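Local coordinates for acetyl-CoA hydrolase/transferase family protein (Porphyromonas gingivalis, PDB 2NVV), which probably hydrolyses acetyl-CoA or moves CoA between acetate and another carboxylic acid through an enzyme-bound thioester, and binds zinc, at residues S241-G246 against K250-L255; I291-M294 against R298-F301. All coordinates share one frame; numbering follows the deposited sequence.

Contact 1 of 2, residues S241-G246 against K250-L255; sequences SEMKAG and KDFLPL
Met-243, a selenomethionine near the C-terminal end of helix 226-245, reaches the segment 250-255 twice, with its side chain and with its carbonyl oxygen. The side chain runs out from the helix and turns at its end (chi3 -84°), with SE 3.8 Å from CD2 of Phe-252. It approaches the ring obliquely, SE lying 4.8 Å from the ring centroid and 52° off the ring normal, a Met-aromatic contact in which the CD2 corner of the ring is met. SE also lies near the carbonyl oxygen of Lys-250. Pro-277 touches both Met-243 and Phe-252, so the pair belongs to a larger apolar patch.

Lys-250 sends its chain back along the helix end. NZ, tilted 22° from the carbonyl plane, donates a hydrogen bond to Met-243 O (3.1 Å). Gly-246 N also bonds to Met-243 O, 3.1 Å away and from the opposite face of the carbonyl plane, as part of the Schellman motif that ends the helix, where Gly-246 has a positive phi. One carbonyl is thus gripped by a backbone amide and an ammonium group, and the lysine's positive charge would be expected to interact favourably with the C-terminal end of the helix dipole.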
ATOM      1  N   SER A 241     -18.817  11.538  15.090  1.00  6.39           N
ATOM      2  CA  SER A 241     -19.405  12.418  14.107  1.00  6.39           C
ATOM      3  C   SER A 241     -19.597  11.727  12.773  1.00  6.39           C
ATOM      4  O   SER A 241     -20.563  11.999  12.046  1.00  6.39           O
ATOM      5  CB  SER A 241     -18.516  13.638  13.951  1.00  6.39           C
ATOM      6  OG  SER A 241     -18.929  14.406  12.847  1.00  6.73           O
ATOM      7  N   GLU A 242     -18.672  10.826  12.450  1.00  7.10           N
ATOM      8  CA  GLU A 242     -18.717  10.071  11.205  1.00  6.39           C
ATOM      9  C   GLU A 242     -19.813   9.034  11.240  1.00  6.44           C
ATOM     10  O   GLU A 242     -20.468   8.789  10.226  1.00  6.74           O
ATOM     11  CB  GLU A 242     -17.372   9.387  10.953  1.00  6.83           C
ATOM     12  CG  GLU A 242     -16.282  10.338  10.497  1.00  6.84           C
ATOM     13  CD  GLU A 242     -16.680  11.093   9.246  1.00  7.25           C
ATOM     14  OE1 GLU A 242     -16.757  10.465   8.165  1.00  9.45           O
ATOM     15  OE2 GLU A 242     -16.929  12.313   9.349  1.00  6.98           O
HETATM   16  N   MSE A 243     -20.013   8.419  12.403  1.00  7.49           N
HETATM   17  CA  MSE A 243     -21.054   7.407  12.544  1.00  7.98           C
HETATM   18  C   MSE A 243     -22.426   8.010  12.324  1.00  8.27           C
HETATM   19  O   MSE A 243     -23.267   7.423  11.639  1.00  9.46           O
HETATM   20  CB  MSE A 243     -21.015   6.763  13.925  1.00  9.04           C
HETATM   21  CG  MSE A 243     -19.804   5.902  14.181  1.00 13.16           C
HETATM   22 SE   MSE A 243     -20.040   4.877  15.789  1.00 21.36          SE
HETATM   23  CE  MSE A 243     -19.487   6.141  17.110  1.00 18.28           C
ATOM     24  N   LYS A 244     -22.659   9.183  12.902  1.00  8.39           N
ATOM     25  CA  LYS A 244     -23.952   9.837  12.751  1.00  8.71           C
ATOM     26  C   LYS A 244     -24.136  10.423  11.364  1.00  7.92           C
ATOM     27  O   LYS A 244     -25.248  10.698  10.955  1.00  9.05           O
ATOM     28  CB  LYS A 244     -24.132  10.921  13.810  1.00  9.98           C
ATOM     29  CG  LYS A 244     -23.288  12.159  13.623  1.00 12.98           C
ATOM     30  CD  LYS A 244     -23.465  13.117  14.811  1.00 15.23           C
ATOM     31  CE  LYS A 244     -24.951  13.325  15.156  1.00 16.39           C
ATOM     32  NZ  LYS A 244     -25.782  13.767  13.975  1.00 16.29           N
ATOM     33  N   ALA A 245     -23.038  10.605  10.643  1.00  7.43           N
ATOM     34  CA  ALA A 245     -23.083  11.129   9.281  1.00  6.86           C
ATOM     35  C   ALA A 245     -23.366   9.955   8.337  1.00  7.65           C
ATOM     36  O   ALA A 245     -23.687  10.145   7.156  1.00  7.90           O
ATOM     37  CB  ALA A 245     -21.741  11.787   8.925  1.00  6.39           C
ATOM     38  N   GLY A 246     -23.238   8.740   8.872  1.00  7.09           N
ATOM     39  CA  GLY A 246     -23.471   7.545   8.079  1.00  6.89           C
ATOM     40  C   GLY A 246     -22.243   7.008   7.360  1.00  6.39           C
ATOM     41  O   GLY A 246     -22.361   6.132   6.493  1.00  6.39           O
ATOM     42  N   LYS A 250     -23.086   2.298  12.669  1.00  7.75           N
ATOM     43  CA  LYS A 250     -23.495   2.654  14.022  1.00  7.81           C
ATOM     44  C   LYS A 250     -22.878   1.850  15.160  1.00  8.22           C
ATOM     45  O   LYS A 250     -22.664   2.388  16.243  1.00  8.15           O
ATOM     46  CB  LYS A 250     -25.023   2.597  14.134  1.00  9.42           C
ATOM     47  CG  LYS A 250     -25.702   3.957  14.058  1.00 10.71           C
ATOM     48  CD  LYS A 250     -25.396   4.704  12.752  1.00 12.30           C
ATOM     49  CE  LYS A 250     -26.208   5.984  12.685  1.00 13.96           C
ATOM     50  NZ  LYS A 250     -26.191   6.604  11.331  1.00 15.94           N
ATOM     51  N   ASP A 251     -22.612   0.569  14.935  1.00  9.10           N
ATOM     52  CA  ASP A 251     -22.008  -0.263  15.969  1.00  9.55           C
ATOM     53  C   ASP A 251     -20.484  -0.123  16.002  1.00  7.97           C
ATOM     54  O   ASP A 251     -19.809  -0.868  16.709  1.00  7.79           O
ATOM     55  CB  ASP A 251     -22.356  -1.734  15.749  1.00 12.32           C
ATOM     56  CG  ASP A 251     -23.837  -2.007  15.863  1.00 14.60           C
ATOM     57  OD1 ASP A 251     -24.442  -1.581  16.867  1.00 15.73           O
ATOM     58  OD2 ASP A 251     -24.388  -2.663  14.955  1.00 16.14           O
ATOM     59  N   PHE A 252     -19.952   0.822  15.232  1.00  7.45           N
ATOM     60  CA  PHE A 252     -18.511   1.070  15.167  1.00  6.39           C
ATOM     61  C   PHE A 252     -17.774  -0.062  14.436  1.00  7.40           C
ATOM     62  O   PHE A 252     -18.398  -0.971  13.873  1.00  6.75           O
ATOM     63  CB  PHE A 252     -17.943   1.237  16.577  1.00  7.38           C
ATOM     64  CG  PHE A 252     -16.768   2.178  16.659  1.00  6.39           C
ATOM     65  CD1 PHE A 252     -15.838   2.057  17.678  1.00  6.85           C
ATOM     66  CD2 PHE A 252     -16.611   3.207  15.741  1.00  6.56           C
ATOM     67  CE1 PHE A 252     -14.776   2.942  17.778  1.00  7.17           C
ATOM     68  CE2 PHE A 252     -15.546   4.100  15.839  1.00  6.39           C
ATOM     69  CZ  PHE A 252     -14.634   3.965  16.856  1.00  6.39           C
ATOM     70  N   LEU A 253     -16.444  -0.010  14.465  1.00  6.49           N
ATOM     71  CA  LEU A 253     -15.595  -0.991  13.782  1.00  6.39           C
ATOM     72  C   LEU A 253     -14.343  -1.279  14.613  1.00  6.39           C
ATOM     73  O   LEU A 253     -14.104  -0.619  15.621  1.00  6.39           O
ATOM     74  CB  LEU A 253     -15.187  -0.433  12.420  1.00  7.21           C
ATOM     75  CG  LEU A 253     -15.872  -0.887  11.126  1.00  6.65           C
ATOM     76  CD1 LEU A 253     -17.267  -1.350  11.383  1.00  6.39           C
ATOM     77  CD2 LEU A 253     -15.864   0.262  10.137  1.00  6.39           C
ATOM     78  N   PRO A 254     -13.537  -2.284  14.214  1.00  6.69           N
ATOM     79  CA  PRO A 254     -12.319  -2.608  14.965  1.00  6.39           C
ATOM     80  C   PRO A 254     -11.348  -1.450  14.857  1.00  6.39           C
ATOM     81  O   PRO A 254     -11.330  -0.755  13.834  1.00  6.39           O
ATOM     82  CB  PRO A 254     -11.788  -3.848  14.254  1.00  6.39           C
ATOM     83  CG  PRO A 254     -13.005  -4.478  13.704  1.00  6.39           C
ATOM     84  CD  PRO A 254     -13.778  -3.296  13.171  1.00  6.39           C
ATOM     85  N   LEU A 255     -10.545  -1.240  15.901  1.00  6.39           N
ATOM     86  CA  LEU A 255      -9.566  -0.157  15.883  1.00  6.67           C
ATOM     87  C   LEU A 255      -8.126  -0.619  15.950  1.00  6.60           C
ATOM     88  O   LEU A 255      -7.830  -1.718  16.396  1.00  7.07           O
ATOM     89  CB  LEU A 255      -9.791   0.817  17.036  1.00  6.39           C
ATOM     90  CG  LEU A 255     -11.067   1.653  17.116  1.00  6.50           C
ATOM     91  CD1 LEU A 255     -10.981   2.497  18.369  1.00  8.26           C
ATOM     92  CD2 LEU A 255     -11.226   2.547  15.902  1.00  6.39           C
TER

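Contact 2 of 2, residues I291-M294 against R298-F301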
ATOM      1  N   ILE A 291      -5.789  -2.086  28.249  1.00  6.39           N
ATOM      2  CA  ILE A 291      -6.145  -2.910  29.400  1.00  6.73           C
ATOM      3  C   ILE A 291      -7.064  -2.130  30.349  1.00  6.39           C
ATOM      4  O   ILE A 291      -8.063  -2.661  30.841  1.00  6.39           O
ATOM      5  CB  ILE A 291      -4.879  -3.342  30.152  1.00  6.39           C
ATOM      6  CG1 ILE A 291      -3.940  -4.060  29.183  1.00  6.39           C
ATOM      7  CG2 ILE A 291      -5.244  -4.222  31.326  1.00  6.39           C
ATOM      8  CD1 ILE A 291      -4.527  -5.322  28.592  1.00  6.39           C
ATOM      9  N   ALA A 292      -6.722  -0.867  30.591  1.00  6.39           N
ATOM     10  CA  ALA A 292      -7.496  -0.012  31.479  1.00  6.39           C
ATOM     11  C   ALA A 292      -8.947   0.098  31.024  1.00  7.00           C
ATOM     12  O   ALA A 292      -9.863  -0.017  31.838  1.00  8.39           O
ATOM     13  CB  ALA A 292      -6.855   1.382  31.550  1.00  6.39           C
ATOM     14  N   LEU A 293      -9.148   0.330  29.726  1.00  6.39           N
ATOM     15  CA  LEU A 293     -10.481   0.443  29.147  1.00  6.39           C
ATOM     16  C   LEU A 293     -11.199  -0.895  29.165  1.00  7.57           C
ATOM     17  O   LEU A 293     -12.431  -0.959  29.229  1.00  6.90           O
ATOM     18  CB  LEU A 293     -10.389   0.952  27.710  1.00  6.39           C
ATOM     19  CG  LEU A 293      -9.952   2.412  27.609  1.00  6.39           C
ATOM     20  CD1 LEU A 293      -9.811   2.822  26.149  1.00  6.71           C
ATOM     21  CD2 LEU A 293     -10.978   3.292  28.333  1.00  6.39           C
HETATM   22  N   MSE A 294     -10.413  -1.963  29.108  1.00  8.15           N
HETATM   23  CA  MSE A 294     -10.934  -3.321  29.124  1.00 10.09           C
HETATM   24  C   MSE A 294     -11.559  -3.627  30.489  1.00  9.01           C
HETATM   25  O   MSE A 294     -12.643  -4.212  30.574  1.00  8.80           O
HETATM   26  CB  MSE A 294      -9.794  -4.294  28.830  1.00 12.00           C
HETATM   27  CG  MSE A 294     -10.240  -5.636  28.337  1.00 16.91           C
HETATM   28 SE   MSE A 294      -8.739  -6.636  27.671  1.00 24.48          SE
HETATM   29  CE  MSE A 294      -8.981  -8.233  28.741  1.00 23.03           C
ATOM     30  N   ARG A 298     -15.044  -0.962  28.623  1.00  7.12           N
ATOM     31  CA  ARG A 298     -14.981  -0.016  27.523  1.00  7.42           C
ATOM     32  C   ARG A 298     -14.484  -0.703  26.247  1.00  7.05           C
ATOM     33  O   ARG A 298     -14.952  -0.411  25.148  1.00  6.39           O
ATOM     34  CB  ARG A 298     -14.060   1.132  27.921  1.00  9.29           C
ATOM     35  CG  ARG A 298     -13.771   2.126  26.829  1.00 11.44           C
ATOM     36  CD  ARG A 298     -15.034   2.554  26.087  1.00 14.01           C
ATOM     37  NE  ARG A 298     -16.086   3.135  26.935  1.00 11.76           N
ATOM     38  CZ  ARG A 298     -17.176   3.700  26.437  1.00 10.02           C
ATOM     39  NH1 ARG A 298     -17.340   3.757  25.123  1.00  6.39           N
ATOM     40  NH2 ARG A 298     -18.101   4.201  27.248  1.00 14.37           N
ATOM     41  N   ILE A 299     -13.510  -1.592  26.397  1.00  6.39           N
ATOM     42  CA  ILE A 299     -12.986  -2.359  25.278  1.00  6.50           C
ATOM     43  C   ILE A 299     -13.425  -3.803  25.567  1.00  7.17           C
ATOM     44  O   ILE A 299     -13.148  -4.352  26.635  1.00  6.39           O
ATOM     45  CB  ILE A 299     -11.435  -2.277  25.176  1.00  7.39           C
ATOM     46  CG1 ILE A 299     -11.027  -0.929  24.584  1.00  6.39           C
ATOM     47  CG2 ILE A 299     -10.897  -3.409  24.298  1.00  7.06           C
ATOM     48  CD1 ILE A 299      -9.544  -0.770  24.371  1.00  6.39           C
ATOM     49  N   LYS A 300     -14.124  -4.401  24.609  1.00  7.46           N
ATOM     50  CA  LYS A 300     -14.638  -5.750  24.752  1.00  6.39           C
ATOM     51  C   LYS A 300     -13.640  -6.869  24.498  1.00  6.39           C
ATOM     52  O   LYS A 300     -13.722  -7.930  25.106  1.00  6.49           O
ATOM     53  CB  LYS A 300     -15.826  -5.919  23.816  1.00  6.57           C
ATOM     54  CG  LYS A 300     -17.015  -5.109  24.223  1.00  7.66           C
ATOM     55  CD  LYS A 300     -17.826  -4.666  23.032  1.00  8.88           C
ATOM     56  CE  LYS A 300     -18.363  -5.820  22.232  1.00 10.04           C
ATOM     57  NZ  LYS A 300     -19.168  -5.311  21.083  1.00 10.45           N
ATOM     58  N   PHE A 301     -12.687  -6.622  23.611  1.00  6.87           N
ATOM     59  CA  PHE A 301     -11.712  -7.634  23.233  1.00  6.39           C
ATOM     60  C   PHE A 301     -10.517  -6.958  22.572  1.00  6.39           C
ATOM     61  O   PHE A 301     -10.621  -5.842  22.059  1.00  6.39           O
ATOM     62  CB  PHE A 301     -12.377  -8.598  22.242  1.00  6.39           C
ATOM     63  CG  PHE A 301     -11.472  -9.670  21.731  1.00  6.39           C
ATOM     64  CD1 PHE A 301     -11.254 -10.826  22.468  1.00  6.39           C
ATOM     65  CD2 PHE A 301     -10.805  -9.509  20.520  1.00  6.39           C
ATOM     66  CE1 PHE A 301     -10.377 -11.808  22.005  1.00  6.39           C
ATOM     67  CE2 PHE A 301      -9.929 -10.484  20.056  1.00  6.39           C
ATOM     68  CZ  PHE A 301      -9.714 -11.630  20.796  1.00  6.39           C
TER
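Arg-298 meets Leu-293 with both backbone and side chain. Its N lies 2.7 Å from Leu-293 O, but the N-H points poorly at the oxygen (126°), and the hydrogen bond is weak. The aliphatic base of the arginine lies against the leucine, CG 3.4 Å from CD2 of Leu-293, because chi1 (174°) sets CG opposite the backbone N. Bends at chi2 and chi3 then carry the guanidinium away from the helix, and NH1 makes a weak hydrogen bond to the carbonyl of Ile-276.

Ile-299 begins the strand, and its N donates a straighter bond (150°) to the same Leu-293 O, 3.1 Å away and from above the carbonyl plane. A single carbonyl in the last turn of helix 288-295 thus receives two successive amides as the chain reverses into strand 299-304. This is the helix-to-strand half of a beta-alpha-beta crossover, which joins strand 279-282 to its parallel neighbour 299-304. The isoleucine side chain packs against the helix, CG1 lying 3.7 Å from CB of Leu-293. On its carbonyl side, Ile-299 O receives a CA-H...O contact from CA of the selenomethionine Met-294 at 3.5 Å. Beyond it Phe-301 packs on Leu-329 of the neighbouring strand 328-330.

Overall arrangement
Contacts 1 and 2 follow one another along the chain, each where a helix gives way to a loop or strand. Their centres are 18 Å apart and their nearest atoms about 6 Å, without touching. Strand 279-282 lies between them: Phe-279 packs against Phe-252 and Leu-255 of contact 1 and against Arg-298 and Ile-299 of contact 2, and also makes backbone hydrogen bonds with Arg-298 and Lys-300. Both contacts lie away from the annotated sites. Still, the chain leaving contact 1 enters strand 255-257 and then the predicted CoA-binding loop Gly-258 to Val-262, while the predicted catalytic Glu-284 comes between strand 279-282 and helix 288-295 of contact 2.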